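Local coordinates for protein putative surface-anchored fimbrial subunit (PDB 3HR6) that forms the shaft of a pilus on the surface of Corynebacterium diphtheriae as its major pilin, built of tandem Ig-like modules, at residues L364-L372 and Y381-F392. Residues are numbered along the deposited sequence; the frame is centred on the assembly and turned at random.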
loop_
_atom_site.group_PDB
_atom_site.type_symbol
_atom_site.label_atom_id
_atom_site.label_comp_id
_atom_site.label_asym_id
_atom_site.label_seq_id
_atom_site.Cartn_x
_atom_site.Cartn_y
_atom_site.Cartn_z
ATOM N N LEU A 364 27.486 12.351 5.481
ATOM C CA LEU A 364 27.216 11.434 4.367
ATOM C C LEU A 364 25.819 10.860 4.660
ATOM O O LEU A 364 25.678 9.942 5.468
ATOM C CB LEU A 364 28.279 10.361 4.310
ATOM C CG LEU A 364 29.637 10.802 3.772
ATOM C CD1 LEU A 364 30.305 11.789 4.680
ATOM C CD2 LEU A 364 30.483 9.566 3.644
ATOM N N SER A 365 24.811 11.455 4.060
ATOM C CA SER A 365 23.409 11.137 4.352
ATOM C C SER A 365 22.789 10.310 3.249
ATOM O O SER A 365 23.257 10.313 2.108
ATOM C CB SER A 365 22.551 12.409 4.498
ATOM O OG SER A 365 23.110 13.363 5.383
ATOM N N GLY A 366 21.699 9.633 3.584
ATOM C CA GLY A 366 20.927 8.924 2.594
ATOM C C GLY A 366 21.463 7.641 2.028
ATOM O O GLY A 366 21.168 7.242 0.866
ATOM N N ILE A 367 22.212 6.939 2.864
ATOM C CA ILE A 367 22.764 5.669 2.564
ATOM C C ILE A 367 21.665 4.622 2.762
ATOM O O ILE A 367 21.241 4.376 3.898
ATOM C CB ILE A 367 23.971 5.314 3.461
ATOM C CG1 ILE A 367 25.089 6.378 3.356
ATOM C CG2 ILE A 367 24.490 3.983 3.054
ATOM C CD1 ILE A 367 26.100 6.370 4.517
ATOM N N HIS A 368 21.239 3.990 1.673
ATOM C CA HIS A 368 20.253 2.909 1.766
ATOM C C HIS A 368 20.981 1.651 2.183
ATOM O O HIS A 368 21.865 1.147 1.488
ATOM C CB HIS A 368 19.538 2.718 0.428
ATOM C CG HIS A 368 18.720 1.466 0.367
ATOM N ND1 HIS A 368 18.709 0.603 -0.726
ATOM C CD2 HIS A 368 17.886 0.911 1.282
ATOM C CE1 HIS A 368 17.884 -0.393 -0.487
ATOM N NE2 HIS A 368 17.407 -0.258 0.745
ATOM N N LEU A 369 20.626 1.113 3.337
ATOM C CA LEU A 369 21.302 -0.033 3.896
ATOM C C LEU A 369 20.703 -1.378 3.524
ATOM O O LEU A 369 21.405 -2.345 3.330
ATOM C CB LEU A 369 21.297 0.114 5.411
ATOM C CG LEU A 369 22.041 1.312 5.929
ATOM C CD1 LEU A 369 21.767 1.424 7.411
ATOM C CD2 LEU A 369 23.543 1.158 5.726
ATOM N N GLY A 370 19.376 -1.408 3.403
ATOM C CA GLY A 370 18.677 -2.650 3.133
ATOM C C GLY A 370 17.185 -2.474 3.260
ATOM O O GLY A 370 16.729 -1.366 3.542
ATOM N N THR A 371 16.451 -3.574 3.083
ATOM C CA THR A 371 14.994 -3.531 2.980
ATOM C C THR A 371 14.353 -4.720 3.692
ATOM O O THR A 371 14.804 -5.864 3.608
ATOM C CB THR A 371 14.548 -3.510 1.521
ATOM O OG1 THR A 371 15.130 -2.374 0.903
ATOM C CG2 THR A 371 13.027 -3.399 1.441
ATOM N N LEU A 372 13.285 -4.413 4.412
ATOM C CA LEU A 372 12.424 -5.386 5.097
ATOM C C LEU A 372 11.154 -5.475 4.247
ATOM O O LEU A 372 10.503 -4.459 3.944
ATOM C CB LEU A 372 12.076 -4.886 6.495
ATOM C CG LEU A 372 11.198 -5.805 7.322
ATOM C CD1 LEU A 372 11.968 -7.090 7.724
ATOM C CD2 LEU A 372 10.660 -5.088 8.588
ATOM N N TYR A 381 14.579 -9.197 6.165
ATOM C CA TYR A 381 15.466 -8.090 5.870
ATOM C C TYR A 381 16.597 -8.582 4.975
ATOM O O TYR A 381 17.229 -9.627 5.268
ATOM C CB TYR A 381 16.070 -7.506 7.167
ATOM C CG TYR A 381 17.073 -6.409 6.912
ATOM C CD1 TYR A 381 16.677 -5.073 6.707
ATOM C CD2 TYR A 381 18.418 -6.701 6.787
ATOM C CE1 TYR A 381 17.580 -4.068 6.435
ATOM C CE2 TYR A 381 19.344 -5.694 6.516
ATOM C CZ TYR A 381 18.922 -4.350 6.362
ATOM O OH TYR A 381 19.786 -3.335 6.067
ATOM N N THR A 382 16.828 -7.826 3.904
ATOM C CA THR A 382 17.968 -8.015 3.039
ATOM C C THR A 382 18.862 -6.813 3.036
ATOM O O THR A 382 18.410 -5.699 2.851
ATOM C CB THR A 382 17.540 -8.333 1.585
ATOM O OG1 THR A 382 16.725 -9.513 1.609
ATOM C CG2 THR A 382 18.770 -8.657 0.745
ATOM N N ASP A 383 20.131 -7.066 3.263
ATOM C CA ASP A 383 21.218 -6.068 3.199
ATOM C C ASP A 383 21.553 -5.772 1.758
ATOM O O ASP A 383 21.921 -6.686 0.987
ATOM C CB ASP A 383 22.404 -6.669 3.984
ATOM C CG ASP A 383 23.647 -5.804 3.995
ATOM O OD1 ASP A 383 23.700 -4.753 3.371
ATOM O OD2 ASP A 383 24.608 -6.213 4.711
ATOM N N ALA A 384 21.337 -4.526 1.360
ATOM C CA ALA A 384 21.516 -4.098 -0.023
ATOM C C ALA A 384 22.985 -4.252 -0.453
ATOM O O ALA A 384 23.288 -4.361 -1.642
ATOM C CB ALA A 384 21.035 -2.670 -0.204
ATOM N N TRP A 385 23.875 -4.289 0.524
ATOM C CA TRP A 385 25.328 -4.360 0.290
ATOM C C TRP A 385 25.900 -5.762 0.500
ATOM O O TRP A 385 27.122 -5.957 0.502
ATOM C CB TRP A 385 26.028 -3.354 1.227
ATOM C CG TRP A 385 25.581 -2.002 0.992
ATOM C CD1 TRP A 385 24.490 -1.350 1.559
ATOM C CD2 TRP A 385 26.142 -1.089 0.055
ATOM N NE1 TRP A 385 24.370 -0.106 1.030
ATOM C CE2 TRP A 385 25.387 0.100 0.128
ATOM C CE3 TRP A 385 27.259 -1.134 -0.807
ATOM C CZ2 TRP A 385 25.678 1.202 -0.631
ATOM C CZ3 TRP A 385 27.541 -0.037 -1.556
ATOM C CH2 TRP A 385 26.760 1.122 -1.483
ATOM N N ALA A 386 25.021 -6.734 0.704
ATOM C CA ALA A 386 25.434 -8.121 0.854
ATOM C C ALA A 386 26.330 -8.474 -0.303
ATOM O O ALA A 386 26.066 -8.088 -1.438
ATOM C CB ALA A 386 24.206 -9.050 0.875
ATOM N N GLY A 387 27.377 -9.193 -0.032
ATOM C CA GLY A 387 28.299 -9.536 -1.118
ATOM C C GLY A 387 29.269 -8.461 -1.609
ATOM O O GLY A 387 30.075 -8.733 -2.487
ATOM N N LYS A 388 29.225 -7.249 -1.047
ATOM C CA LYS A 388 30.278 -6.272 -1.311
ATOM C C LYS A 388 30.963 -5.985 0.009
ATOM O O LYS A 388 30.641 -5.041 0.706
ATOM C CB LYS A 388 29.724 -4.970 -1.885
ATOM C CG LYS A 388 29.055 -5.101 -3.262
ATOM C CD LYS A 388 30.006 -5.604 -4.316
ATOM C CE LYS A 388 29.330 -5.587 -5.699
ATOM N NZ LYS A 388 30.258 -5.935 -6.789
ATOM N N GLY A 389 31.916 -6.818 0.352
ATOM C CA GLY A 389 32.597 -6.688 1.616
ATOM C C GLY A 389 31.674 -6.857 2.799
ATOM O O GLY A 389 30.585 -7.389 2.698
ATOM N N THR A 390 32.162 -6.407 3.942
ATOM C CA THR A 390 31.463 -6.581 5.189
ATOM C C THR A 390 31.136 -5.281 5.888
ATOM O O THR A 390 30.293 -5.282 6.752
ATOM C CB THR A 390 32.268 -7.431 6.197
ATOM O OG1 THR A 390 33.507 -6.790 6.531
ATOM C CG2 THR A 390 32.539 -8.826 5.641
ATOM N N GLU A 391 31.800 -4.190 5.538
ATOM C CA GLU A 391 31.523 -2.905 6.181
ATOM C C GLU A 391 31.770 -1.771 5.217
ATOM O O GLU A 391 32.490 -1.914 4.230
ATOM C CB GLU A 391 32.440 -2.666 7.423
ATOM C CG GLU A 391 32.456 -3.743 8.494
ATOM C CD GLU A 391 31.177 -3.899 9.327
ATOM O OE1 GLU A 391 30.220 -3.087 9.229
ATOM O OE2 GLU A 391 31.146 -4.890 10.108
ATOM N N PHE A 392 31.231 -0.610 5.568
ATOM C CA PHE A 392 31.637 0.625 4.959
ATOM C C PHE A 392 32.990 1.083 5.502
ATOM O O PHE A 392 33.430 0.727 6.629
ATOM C CB PHE A 392 30.605 1.733 5.201
ATOM C CG PHE A 392 29.280 1.501 4.553
ATOM C CD1 PHE A 392 29.075 1.750 3.191
ATOM C CD2 PHE A 392 28.206 1.012 5.296
ATOM C CE1 PHE A 392 27.854 1.521 2.599
ATOM C CE2 PHE A 392 26.987 0.783 4.712
ATOM C CZ PHE A 392 26.790 1.036 3.361
#
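Trp385 NE1 gives its hydrogen to the backbone O of His368 at 2.8 Å. The carbonyl oxygen lies near the indole plane, and the N-H...O angle is 155°. One residue on, Leu369 O accepts a hydrogen bond from Ala384 N at 2.9 Å. Two successive carbonyls of strand 361-375 thus hold the turn that follows strand 378-383.

The hairpin formed by these strands is antiparallel. Thr371 and Thr382 form a hydrogen-bonded pair, each N-H meeting the other's carbonyl, with Thr382 N to Thr371 O at 2.8 Å. Gly370 faces Asp383, and the Tyr381 ring lies across the neighbouring backbone. With CG anti to the backbone N (chi1 176°), the ring is carried obliquely along Gly370 and Thr371 of strand 361-375, and Tyr381 OH comes within 3.2 Å of Gly370 CA.

Asp383 OD1 takes the N-H of Trp385 from above the carboxylate plane, at 2.9 Å. This is an Asx turn, and it sets the start of the type I turn from Asp383 to Ala386.

Phe392 brings Trp385, Leu369 and Ile367 together. Phe392 CE1 lies over the centre of the Trp385 ring, 3.8 Å above its plane. Leu369 CD2 touches Phe392 CE2 at 3.6 Å, and Ile367 CG2 packs on Phe392 CZ. Leu330 adds to this cluster from strand 327-333.

His368 stacks on Phe161 and its ND1 bonds to Phe161 N, next to the calcium ligand Gly160. Trp385 lies close to the ligand Gln158. The carbonyl bonds fix the turn to strand 361-375, while the His368 ring joins that strand to the loop of the calcium site.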